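PDB 4HWH: BAG family molecular chaperone regulator 4 from Arabidopsis thaliana, which acts as a co-chaperone that binds the ATPase domain of HSP70/HSC70 chaperones and probably regulates programmed cell death and stress responses. Local coordinates for residues A[7-18]-A[65-76]. Sequence-based numbering, arbitrary orientation.
Sequences VNAVTGEVDKLS and QRKAEVRRIQNL. With ACT (acetate ion), chain G.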
ATOM      1  N   VAL A   7       2.657   0.736  15.066  1.00 38.36           N
ATOM      2  CA  VAL A   7       1.651   1.179  14.108  1.00 41.02           C
ATOM      3  C   VAL A   7       2.159   2.393  13.341  1.00 36.05           C
ATOM      4  O   VAL A   7       1.998   2.482  12.125  1.00 32.42           O
ATOM      5  CB  VAL A   7       0.313   1.516  14.792  1.00 40.80           C
ATOM      6  CG1 VAL A   7      -0.697   1.999  13.764  1.00 42.31           C
ATOM      7  CG2 VAL A   7      -0.223   0.302  15.530  1.00 45.73           C
ATOM      8  N   ASN A   8       2.777   3.324  14.058  1.00 39.20           N
ATOM      9  CA  ASN A   8       3.373   4.499  13.435  1.00 40.39           C
ATOM     10  C   ASN A   8       4.423   4.108  12.403  1.00 35.23           C
ATOM     11  O   ASN A   8       4.530   4.729  11.346  1.00 34.23           O
ATOM     12  CB  ASN A   8       3.998   5.412  14.492  1.00 40.71           C
ATOM     13  CG  ASN A   8       2.963   6.045  15.400  1.00 54.47           C
ATOM     14  OD1 ASN A   8       1.778   6.091  15.071  1.00 56.57           O
ATOM     15  ND2 ASN A   8       3.408   6.542  16.550  1.00 52.55           N
ATOM     16  N   ALA A   9       5.198   3.074  12.720  1.00 29.31           N
ATOM     17  CA  ALA A   9       6.209   2.560  11.802  1.00 31.72           C
ATOM     18  C   ALA A   9       5.568   2.060  10.515  1.00 27.15           C
ATOM     19  O   ALA A   9       6.067   2.311   9.420  1.00 29.81           O
ATOM     20  CB  ALA A   9       7.011   1.449  12.461  1.00 35.38           C
ATOM     21  N   VAL A  10       4.462   1.339  10.649  1.00 26.75           N
ATOM     22  CA  VAL A  10       3.743   0.861   9.479  1.00 30.01           C
ATOM     23  C   VAL A  10       3.188   2.034   8.678  1.00 29.17           C
ATOM     24  O   VAL A  10       3.308   2.071   7.453  1.00 33.44           O
ATOM     25  CB  VAL A  10       2.596  -0.079   9.865  1.00 30.08           C
ATOM     26  CG1 VAL A  10       1.686  -0.312   8.670  1.00 36.84           C
ATOM     27  CG2 VAL A  10       3.152  -1.390  10.381  1.00 36.40           C
ATOM     28  N   THR A  11       2.588   2.990   9.378  1.00 28.97           N
ATOM     29  CA  THR A  11       2.012   4.165   8.731  1.00 32.54           C
ATOM     30  C   THR A  11       3.039   4.870   7.850  1.00 30.68           C
ATOM     31  O   THR A  11       2.735   5.274   6.728  1.00 32.20           O
ATOM     32  CB  THR A  11       1.442   5.157   9.763  1.00 36.15           C
ATOM     33  OG1 THR A  11       0.301   4.572  10.402  1.00 43.78           O
ATOM     34  CG2 THR A  11       1.023   6.452   9.091  1.00 37.24           C
ATOM     35  N   GLY A  12       4.256   5.009   8.360  1.00 32.06           N
ATOM     36  CA  GLY A  12       5.322   5.647   7.610  1.00 35.24           C
ATOM     37  C   GLY A  12       5.635   4.891   6.333  1.00 29.74           C
ATOM     38  O   GLY A  12       5.927   5.488   5.296  1.00 25.06           O
ATOM     39  N   GLU A  13       5.568   3.568   6.407  1.00 21.85           N
ATOM     40  CA  GLU A  13       5.871   2.746   5.247  1.00 26.12           C
ATOM     41  C   GLU A  13       4.721   2.798   4.246  1.00 26.67           C
ATOM     42  O   GLU A  13       4.934   2.861   3.037  1.00 23.55           O
ATOM     43  CB  GLU A  13       6.150   1.304   5.666  1.00 29.43           C
ATOM     44  CG  GLU A  13       6.890   0.519   4.611  1.00 46.33           C
ATOM     45  CD  GLU A  13       8.166   1.214   4.182  1.00 49.68           C
ATOM     46  OE1 GLU A  13       8.836   1.818   5.049  1.00 50.94           O
ATOM     47  OE2 GLU A  13       8.497   1.157   2.980  1.00 50.38           O
ATOM     48  N   VAL A  14       3.497   2.784   4.760  1.00 19.23           N
ATOM     49  CA  VAL A  14       2.326   2.882   3.903  1.00 19.28           C
ATOM     50  C   VAL A  14       2.280   4.241   3.201  1.00 22.44           C
ATOM     51  O   VAL A  14       1.852   4.337   2.049  1.00 26.15           O
ATOM     52  CB  VAL A  14       1.028   2.613   4.690  1.00 28.12           C
ATOM     53  CG1 VAL A  14      -0.183   2.783   3.792  1.00 24.74           C
ATOM     54  CG2 VAL A  14       1.061   1.204   5.276  1.00 26.71           C
ATOM     55  N   ASP A  15       2.733   5.289   3.886  1.00 24.32           N
ATOM     56  CA  ASP A  15       2.847   6.606   3.264  1.00 24.03           C
ATOM     57  C   ASP A  15       3.741   6.537   2.031  1.00 21.59           C
ATOM     58  O   ASP A  15       3.393   7.050   0.968  1.00 24.42           O
ATOM     59  CB  ASP A  15       3.412   7.639   4.246  1.00 22.59           C
ATOM     60  CG  ASP A  15       2.387   8.105   5.262  1.00 32.44           C
ATOM     61  OD1 ASP A  15       1.184   7.835   5.070  1.00 30.12           O
ATOM     62  OD2 ASP A  15       2.787   8.753   6.252  1.00 33.64           O
ATOM     63  N   LYS A  16       4.898   5.903   2.176  1.00 22.55           N
ATOM     64  CA  LYS A  16       5.814   5.750   1.054  1.00 24.10           C
ATOM     65  C   LYS A  16       5.147   4.986  -0.083  1.00 23.88           C
ATOM     66  O   LYS A  16       5.278   5.347  -1.253  1.00 20.97           O
ATOM     67  CB  LYS A  16       7.090   5.033   1.497  1.00 23.05           C
ATOM     68  CG  LYS A  16       8.039   5.907   2.311  1.00 31.56           C
ATOM     69  CD  LYS A  16       9.240   5.105   2.808  1.00 37.10           C
ATOM     70  CE  LYS A  16      10.116   5.934   3.731  1.00 43.78           C
ATOM     71  NZ  LYS A  16      11.279   5.152   4.233  1.00 55.20           N
ATOM     72  N   LEU A  17       4.432   3.922   0.264  1.00 16.77           N
ATOM     73  CA  LEU A  17       3.745   3.126  -0.743  1.00 17.07           C
ATOM     74  C   LEU A  17       2.616   3.918  -1.395  1.00 18.77           C
ATOM     75  O   LEU A  17       2.378   3.803  -2.596  1.00 19.50           O
ATOM     76  CB  LEU A  17       3.233   1.819  -0.134  1.00 18.36           C
ATOM     77  CG  LEU A  17       4.368   0.853   0.238  1.00 22.65           C
ATOM     78  CD1 LEU A  17       3.875  -0.284   1.138  1.00 19.03           C
ATOM     79  CD2 LEU A  17       5.028   0.305  -1.022  1.00 18.84           C
ATOM     80  N   SER A  18       1.927   4.730  -0.604  1.00 18.28           N
ATOM     81  CA  SER A  18       0.859   5.559  -1.148  1.00 25.12           C
ATOM     82  C   SER A  18       1.408   6.518  -2.210  1.00 18.89           C
ATOM     83  O   SER A  18       0.802   6.698  -3.265  1.00 20.70           O
ATOM     84  CB  SER A  18       0.156   6.337  -0.036  1.00 22.34           C
ATOM     85  OG  SER A  18      -0.807   7.221  -0.580  1.00 28.61           O
ATOM     86  N   GLN A  65      -6.089   3.149  15.474  1.00 49.06           N
ATOM     87  CA  GLN A  65      -5.211   3.546  14.381  1.00 51.79           C
ATOM     88  C   GLN A  65      -4.748   2.332  13.582  1.00 45.72           C
ATOM     89  O   GLN A  65      -4.542   2.421  12.371  1.00 48.20           O
ATOM     90  CB  GLN A  65      -4.008   4.336  14.903  1.00 59.91           C
ATOM     91  CG  GLN A  65      -2.967   4.667  13.838  1.00 67.21           C
ATOM     92  CD  GLN A  65      -3.539   5.459  12.672  1.00 74.48           C
ATOM     93  OE1 GLN A  65      -4.330   6.383  12.859  1.00 79.29           O
ATOM     94  NE2 GLN A  65      -3.130   5.102  11.459  1.00 72.31           N
ATOM     95  N   ARG A  66      -4.588   1.200  14.259  1.00 39.17           N
ATOM     96  CA  ARG A  66      -4.223  -0.037  13.580  1.00 34.47           C
ATOM     97  C   ARG A  66      -5.291  -0.385  12.554  1.00 37.84           C
ATOM     98  O   ARG A  66      -4.990  -0.650  11.391  1.00 36.94           O
ATOM     99  CB  ARG A  66      -4.069  -1.190  14.575  1.00 40.08           C
ATOM    100  CG  ARG A  66      -3.580  -2.484  13.927  1.00 43.51           C
ATOM    101  CD  ARG A  66      -3.660  -3.669  14.879  1.00 48.26           C
ATOM    102  NE  ARG A  66      -5.039  -4.076  15.126  1.00 59.13           N
ATOM    103  CZ  ARG A  66      -5.412  -4.913  16.090  1.00 61.72           C
ATOM    104  NH1 ARG A  66      -4.506  -5.436  16.907  1.00 57.69           N
ATOM    105  NH2 ARG A  66      -6.692  -5.224  16.239  1.00 64.46           N
ATOM    106  N   LYS A  67      -6.542  -0.384  12.999  1.00 35.52           N
ATOM    107  CA  LYS A  67      -7.670  -0.698  12.136  1.00 39.95           C
ATOM    108  C   LYS A  67      -7.782   0.326  11.011  1.00 32.98           C
ATOM    109  O   LYS A  67      -8.137  -0.011   9.883  1.00 37.49           O
ATOM    110  CB  LYS A  67      -8.962  -0.733  12.954  1.00 56.48           C
ATOM    111  CG  LYS A  67     -10.170  -1.285  12.214  1.00 74.16           C
ATOM    112  CD  LYS A  67     -11.418  -1.207  13.084  1.00 85.40           C
ATOM    113  CE  LYS A  67     -12.652  -1.686  12.339  1.00 91.00           C
ATOM    114  NZ  LYS A  67     -13.880  -1.571  13.177  1.00 93.34           N
ATOM    115  N   ALA A  68      -7.475   1.581  11.326  1.00 37.02           N
ATOM    116  CA  ALA A  68      -7.480   2.642  10.327  1.00 36.46           C
ATOM    117  C   ALA A  68      -6.460   2.352   9.229  1.00 36.29           C
ATOM    118  O   ALA A  68      -6.736   2.534   8.045  1.00 39.57           O
ATOM    119  CB  ALA A  68      -7.186   3.980  10.978  1.00 45.33           C
ATOM    120  N   GLU A  69      -5.279   1.894   9.628  1.00 36.82           N
ATOM    121  CA  GLU A  69      -4.212   1.618   8.678  1.00 28.80           C
ATOM    122  C   GLU A  69      -4.544   0.408   7.809  1.00 33.62           C
ATOM    123  O   GLU A  69      -4.177   0.349   6.636  1.00 29.14           O
ATOM    124  CB  GLU A  69      -2.894   1.390   9.413  1.00 30.57           C
ATOM    125  CG  GLU A  69      -1.684   1.718   8.576  1.00 32.69           C
ATOM    126  CD  GLU A  69      -1.673   3.170   8.137  1.00 29.62           C
ATOM    127  OE1 GLU A  69      -1.196   3.446   7.021  1.00 34.08           O
ATOM    128  OE2 GLU A  69      -2.150   4.032   8.905  1.00 35.12           O
ATOM    129  N   VAL A  70      -5.244  -0.560   8.392  1.00 28.87           N
ATOM    130  CA  VAL A  70      -5.671  -1.724   7.633  1.00 26.73           C
ATOM    131  C   VAL A  70      -6.572  -1.284   6.484  1.00 27.25           C
ATOM    132  O   VAL A  70      -6.425  -1.746   5.352  1.00 28.05           O
ATOM    133  CB  VAL A  70      -6.400  -2.751   8.528  1.00 32.63           C
ATOM    134  CG1 VAL A  70      -7.067  -3.834   7.681  1.00 28.72           C
ATOM    135  CG2 VAL A  70      -5.422  -3.369   9.522  1.00 28.51           C
ATOM    136  N   ARG A  71      -7.498  -0.377   6.781  1.00 27.85           N
ATOM    137  CA  ARG A  71      -8.430   0.114   5.775  1.00 34.09           C
ATOM    138  C   ARG A  71      -7.708   0.900   4.685  1.00 30.69           C
ATOM    139  O   ARG A  71      -8.041   0.783   3.507  1.00 27.50           O
ATOM    140  CB  ARG A  71      -9.524   0.974   6.419  1.00 43.12           C
ATOM    141  CG  ARG A  71     -10.464   0.188   7.322  1.00 58.80           C
ATOM    142  CD  ARG A  71     -11.552   1.078   7.907  1.00 75.42           C
ATOM    143  NE  ARG A  71     -12.463   0.333   8.770  1.00 87.47           N
ATOM    144  CZ  ARG A  71     -13.506   0.870   9.395  1.00101.20           C
ATOM    145  NH1 ARG A  71     -13.773   2.162   9.255  1.00105.55           N
ATOM    146  NH2 ARG A  71     -14.283   0.116  10.161  1.00106.18           N
ATOM    147  N   ARG A  72      -6.716   1.692   5.085  1.00 31.27           N
ATOM    148  CA  ARG A  72      -5.944   2.484   4.137  1.00 30.95           C
ATOM    149  C   ARG A  72      -5.244   1.543   3.167  1.00 28.82           C
ATOM    150  O   ARG A  72      -5.216   1.775   1.960  1.00 30.95           O
ATOM    151  CB  ARG A  72      -4.924   3.362   4.877  1.00 35.46           C
ATOM    152  CG  ARG A  72      -4.792   4.778   4.327  1.00 52.24           C
ATOM    153  CD  ARG A  72      -3.416   5.076   3.733  1.00 49.03           C
ATOM    154  NE  ARG A  72      -2.382   5.124   4.761  1.00 40.01           N
ATOM    155  CZ  ARG A  72      -1.294   5.889   4.715  1.00 33.78           C
ATOM    156  NH1 ARG A  72      -0.420   5.838   5.710  1.00 30.06           N
ATOM    157  NH2 ARG A  72      -1.077   6.710   3.693  1.00 27.15           N
ATOM    158  N   ILE A  73      -4.689   0.464   3.704  1.00 27.13           N
ATOM    159  CA  ILE A  73      -4.003  -0.523   2.881  1.00 19.63           C
ATOM    160  C   ILE A  73      -4.954  -1.191   1.885  1.00 25.82           C
ATOM    161  O   ILE A  73      -4.637  -1.336   0.703  1.00 23.64           O
ATOM    162  CB  ILE A  73      -3.304  -1.580   3.759  1.00 20.44           C
ATOM    163  CG1 ILE A  73      -2.091  -0.958   4.461  1.00 22.06           C
ATOM    164  CG2 ILE A  73      -2.897  -2.777   2.926  1.00 22.42           C
ATOM    165  CD1 ILE A  73      -1.389  -1.895   5.437  1.00 22.43           C
ATOM    166  N   GLN A  74      -6.125  -1.595   2.366  1.00 29.28           N
ATOM    167  CA  GLN A  74      -7.126  -2.202   1.495  1.00 33.43           C
ATOM    168  C   GLN A  74      -7.491  -1.267   0.340  1.00 24.45           C
ATOM    169  O   GLN A  74      -7.660  -1.704  -0.797  1.00 25.47           O
ATOM    170  CB  GLN A  74      -8.367  -2.593   2.302  1.00 34.87           C
ATOM    171  CG  GLN A  74      -8.069  -3.585   3.422  1.00 38.48           C
ATOM    172  CD  GLN A  74      -9.270  -3.849   4.313  1.00 57.96           C
ATOM    173  OE1 GLN A  74     -10.084  -2.959   4.561  1.00 68.47           O
ATOM    174  NE2 GLN A  74      -9.381  -5.079   4.805  1.00 54.77           N
ATOM    175  N   ASN A  75      -7.592   0.024   0.630  1.00 29.76           N
ATOM    176  CA  ASN A  75      -7.883   1.012  -0.405  1.00 33.04           C
ATOM    177  C   ASN A  75      -6.768   1.108  -1.441  1.00 29.52           C
ATOM    178  O   ASN A  75      -7.028   1.166  -2.641  1.00 28.03           O
ATOM    179  CB  ASN A  75      -8.145   2.382   0.217  1.00 30.86           C
ATOM    180  CG  ASN A  75      -9.487   2.454   0.914  1.00 55.08           C
ATOM    181  OD1 ASN A  75     -10.300   1.533   0.816  1.00 57.17           O
ATOM    182  ND2 ASN A  75      -9.730   3.553   1.623  1.00 67.66           N
ATOM    183  N   LEU A  76      -5.525   1.126  -0.970  1.00 21.93           N
ATOM    184  CA  LEU A  76      -4.379   1.142  -1.873  1.00 21.24           C
ATOM    185  C   LEU A  76      -4.315  -0.125  -2.723  1.00 20.39           C
ATOM    186  O   LEU A  76      -3.990  -0.069  -3.909  1.00 22.20           O
ATOM    187  CB  LEU A  76      -3.075   1.338  -1.089  1.00 19.27           C
ATOM    188  CG  LEU A  76      -2.962   2.723  -0.441  1.00 22.16           C
ATOM    189  CD1 LEU A  76      -1.759   2.812   0.493  1.00 24.55           C
ATOM    190  CD2 LEU A  76      -2.887   3.797  -1.513  1.00 25.97           C
TER
HETATM  191  C   ACT G 302      -3.787   7.202   0.837  1.00 48.87           C
HETATM  192  O   ACT G 302      -4.723   6.816   1.574  1.00 67.06           O
HETATM  193  OXT ACT G 302      -2.717   7.485   1.419  1.00 41.79           O
HETATM  194  CH3 ACT G 302      -3.946   7.321  -0.652  1.00 26.07           C
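Bends at chi2 (-115°) and chi3 carry the Arg72 guanidinium across to Asp15, while Glu69, its CG anti to the backbone N and its chain turned at chi2, swings its carboxylate in beside the guanidinium. Arg72 suits this place because its flat, multiply donating head can serve two acids at once. Its NH1 and NH2 both grip OD1 of Asp15 end-on, with NH1 2.6 Å from that oxygen; the short aspartate presents OD1 to the guanidinium edge, its carboxylate twisted 64° from the guanidinium plane, and NH1 meets OD1 from above the acid's plane. Side-on, NE and NH1 converge on OE1 of Glu69, NH1 to OE1 being 2.8 Å. The two acids thus hold the guanidinium by its edge, while Val14 lays CG1 over one face, 3.4 Å from NE. NH2 and the small hydroxyl residue Ser18, through OG, also bind OXT of an acetate, probably from the crystallisation liquor. Were Arg72 an alanine, Asp15 and Glu69 would probably lose their shared cation and CG1 of Val14 the guanidinium face it packs on. Glu69 reaches the other way too, its OE2 2.9 Å from Thr11 OG1. Beneath this network, compact, branched Val14 fills the hole among Glu69, Arg72, Ile73 and Leu76 as a knob, its CG1 3.7 Å from Leu76 CD1; Arg72 returns the fit among Thr11, Val14, Asp15 and Ser18. Val7 CG1 packs on Gln65 CG, and Val10, whose CG1 meets CG of Glu69, also touches helix 36-54. The axes of segments 7-18 and 65-76 come within 10.1 Å and run 21° from parallel, as parts of the first and third helices of the three-helix bundle that forms the BAG domain.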